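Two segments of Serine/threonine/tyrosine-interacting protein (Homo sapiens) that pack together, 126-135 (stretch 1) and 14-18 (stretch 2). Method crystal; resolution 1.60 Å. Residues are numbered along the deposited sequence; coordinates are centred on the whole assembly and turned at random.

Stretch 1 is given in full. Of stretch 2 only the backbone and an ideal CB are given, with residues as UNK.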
# COMPACT_ATOMS: atom_id res chain seq x y z
N TYR A 126 13.10 1.20 6.90
CA TYR A 126 12.35 2.38 7.32
C TYR A 126 10.91 1.97 7.63
O TYR A 126 10.33 2.36 8.65
CB TYR A 126 12.41 3.45 6.21
CG TYR A 126 11.52 4.60 6.52
CD1 TYR A 126 12.03 5.73 7.16
CD2 TYR A 126 10.15 4.56 6.23
CE1 TYR A 126 11.20 6.80 7.47
CE2 TYR A 126 9.31 5.62 6.54
CZ TYR A 126 9.83 6.73 7.16
OH TYR A 126 9.00 7.77 7.49
N VAL A 127 10.33 1.17 6.75
CA VAL A 127 8.94 0.77 6.94
C VAL A 127 8.80 -0.23 8.08
O VAL A 127 7.87 -0.14 8.87
CB VAL A 127 8.29 0.24 5.63
CG1 VAL A 127 6.85 -0.26 5.87
CG2 VAL A 127 8.31 1.30 4.59
N GLN A 128 9.75 -1.16 8.19
CA GLN A 128 9.75 -2.16 9.26
C GLN A 128 9.78 -1.49 10.65
O GLN A 128 9.18 -1.99 11.62
CB GLN A 128 10.97 -3.06 9.07
CG GLN A 128 11.02 -4.29 9.95
CD GLN A 128 12.31 -5.09 9.71
OE1 GLN A 128 13.42 -4.53 9.71
NE2 GLN A 128 12.16 -6.39 9.52
N GLU A 129 10.46 -0.36 10.76
CA GLU A 129 10.54 0.34 12.04
C GLU A 129 9.15 0.85 12.47
O GLU A 129 8.86 0.93 13.68
CB GLU A 129 11.57 1.48 11.99
CG GLU A 129 13.01 0.98 11.83
CD GLU A 129 13.76 0.74 13.15
OE1 GLU A 129 13.12 0.39 14.18
OE2 GLU A 129 15.01 0.91 13.13
N ARG A 130 8.30 1.14 11.49
CA ARG A 130 6.94 1.64 11.75
C ARG A 130 5.89 0.53 11.85
O ARG A 130 4.96 0.62 12.64
CB ARG A 130 6.52 2.61 10.65
CG ARG A 130 6.97 4.04 10.83
CD ARG A 130 7.99 4.43 9.78
NE ARG A 130 8.72 5.63 10.17
CZ ARG A 130 10.04 5.71 10.33
NH1 ARG A 130 10.58 6.86 10.68
NH2 ARG A 130 10.83 4.65 10.12
N ARG A 131 6.03 -0.49 11.00
CA ARG A 131 5.14 -1.65 11.02
C ARG A 131 5.99 -2.92 11.09
O ARG A 131 6.50 -3.43 10.07
CB ARG A 131 4.18 -1.66 9.82
CG ARG A 131 3.14 -2.80 9.90
CD ARG A 131 2.15 -2.69 8.75
NE ARG A 131 1.22 -3.82 8.71
CZ ARG A 131 0.20 -4.01 9.56
NH1 ARG A 131 -0.02 -3.15 10.56
NH2 ARG A 131 -0.56 -5.09 9.44
N PHE A 132 6.14 -3.42 12.30
CA PHE A 132 7.12 -4.45 12.61
C PHE A 132 6.99 -5.74 11.81
O PHE A 132 7.97 -6.46 11.64
CB PHE A 132 7.11 -4.74 14.12
CG PHE A 132 5.93 -5.56 14.58
CD1 PHE A 132 5.94 -6.95 14.43
CD2 PHE A 132 4.85 -4.95 15.21
CE1 PHE A 132 4.86 -7.73 14.87
CE2 PHE A 132 3.77 -5.72 15.66
CZ PHE A 132 3.77 -7.11 15.49
N CYS A 133 5.79 -6.02 11.32
CA CYS A 133 5.48 -7.32 10.79
C CYS A 133 5.70 -7.44 9.27
O CYS A 133 5.48 -8.53 8.71
CB CYS A 133 4.04 -7.71 11.16
SG CYS A 133 2.81 -6.64 10.43
N ILE A 134 6.16 -6.37 8.60
CA ILE A 134 6.26 -6.42 7.13
C ILE A 134 7.30 -7.40 6.59
O ILE A 134 8.38 -7.61 7.18
CB ILE A 134 6.41 -5.02 6.43
CG1 ILE A 134 7.78 -4.40 6.68
CG2 ILE A 134 5.29 -4.10 6.83
CD1 ILE A 134 8.28 -3.46 5.55
N ASN A 135 6.96 -8.01 5.46
CA ASN A 135 7.78 -9.07 4.88
C ASN A 135 7.36 -9.35 3.43
O ASN A 135 6.69 -10.35 3.16
CB ASN A 135 7.70 -10.31 5.79
CG ASN A 135 8.63 -11.44 5.38
OD1 ASN A 135 9.67 -11.25 4.73
ND2 ASN A 135 8.24 -12.64 5.76
N UNK A 14 -0.55 5.79 4.90
CA UNK A 14 -0.78 4.81 5.95
C UNK A 14 -0.78 3.41 5.35
O UNK A 14 -1.15 3.23 4.18
CB UNK A 14 -2.10 5.09 6.68
N UNK A 15 -0.40 2.43 6.17
CA UNK A 15 -0.31 1.03 5.74
C UNK A 15 -1.00 0.17 6.77
O UNK A 15 -0.73 0.29 7.97
CB UNK A 15 1.14 0.59 5.55
N UNK A 16 -1.87 -0.74 6.33
CA UNK A 16 -2.67 -1.50 7.29
C UNK A 16 -3.13 -2.83 6.73
O UNK A 16 -2.95 -3.09 5.55
CB UNK A 16 -3.89 -0.68 7.73
N UNK A 17 -3.73 -3.68 7.58
CA UNK A 17 -4.41 -4.90 7.18
C UNK A 17 -5.82 -4.53 6.69
O UNK A 17 -6.24 -3.38 6.78
CB UNK A 17 -4.47 -5.90 8.34
N UNK A 18 -6.58 -5.50 6.21
CA UNK A 18 -7.90 -5.16 5.73
C UNK A 18 -8.81 -4.58 6.85
O UNK A 18 -9.73 -3.78 6.57
CB UNK A 18 -8.55 -6.40 5.11

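Stretch 1 meets the visible backbone with a helix that carries Val127, an extended arginine and a type I turn from Arg131 to Ile134. Its offering is mixed: methyl groups from Val127 and Ile134, the straight methylene chain of Arg131, and the flat guanidinium that ends it.

Position 14 has extended backbone angles, -114/152, and nothing of stretch 1 lies within 5.5 Å of its ideal CB. Stretch 1 therefore sets no preference beyond what a strand tolerates. The deposited residue is Phe14, whose side chain stays out of reach of stretch 1.

Position 15 is where the contact is decided. The strand continues at -132/132, and CA-to-CB points toward stretch 1, with the ideal CB 4.7 Å from CD of Arg131. Ahead lies an apolar patch lined by CG1 of Val127, CG2 of Ile134 and the arginine methylenes. A single methyl at CB would leave the two branched residues untouched; a medium aliphatic chain suits better, with leucine, isoleucine or methionine all plausible. The residue is Leu15, with chi1 t and chi2 p. Its CD2 carries the closest approach to each of three neighbours: 3.7 Å from CD of Arg131, 4.0 Å from CG1 of Val127 and 4.0 Å from CG2 of Ile134.

At position 16 the CA-to-CB direction runs away from stretch 1, and the ideal CB is 5.4 Å from NH1 of Arg131. Stretch 1 alone would admit many residues here, and at -156/172 the backbone is extended enough not to demand glycine. The deposited residue is nevertheless Gly16, which contributes through its backbone: its C lies over one face of the guanidinium, 4.4 Å from NH2 of Arg131.

Position 17 points sideways, with its ideal CB 4.1 Å from NH2 of Arg131. An acidic or amide side chain could be imagined beside the charge, but a compact apolar group could equally lie against the flat group, and phi of -81° permits proline. Pro17 fills the place, its ring in the C-gamma endo pucker and its CD 3.7 Å from NH2 of Arg131. Its N joins C of Gly16 over the same guanidinium face. No hydrogen bond crosses between the stretches; the guanidinium nitrogens find their partners elsewhere in the structure.

Position 18, at -62/-29, has turned from the strand and has open space on this side, so stretch 1 imposes no choice. It is Tyr18, also out of reach.

Stretch 2, residues 14-18: FLGPY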
# COMPACT_ATOMS: atom_id res chain seq x y z
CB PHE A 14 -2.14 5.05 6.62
CG PHE A 14 -2.27 6.37 7.33
CD1 PHE A 14 -2.29 6.42 8.72
CD2 PHE A 14 -2.41 7.56 6.62
CE1 PHE A 14 -2.44 7.63 9.40
CE2 PHE A 14 -2.56 8.80 7.30
CZ PHE A 14 -2.55 8.82 8.69
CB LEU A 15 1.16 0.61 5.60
CG LEU A 15 1.48 -0.88 5.35
CD1 LEU A 15 0.93 -1.42 4.04
CD2 LEU A 15 2.99 -1.15 5.46
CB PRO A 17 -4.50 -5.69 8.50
CG PRO A 17 -4.70 -4.58 9.54
CD PRO A 17 -3.84 -3.44 9.04
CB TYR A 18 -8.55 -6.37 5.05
CG TYR A 18 -9.16 -7.33 6.04
CD1 TYR A 18 -8.43 -8.39 6.56
CD2 TYR A 18 -10.46 -7.13 6.50
CE1 TYR A 18 -8.98 -9.28 7.50
CE2 TYR A 18 -11.02 -8.00 7.44
CZ TYR A 18 -10.29 -9.05 7.94
OH TYR A 18 -10.86 -9.89 8.86
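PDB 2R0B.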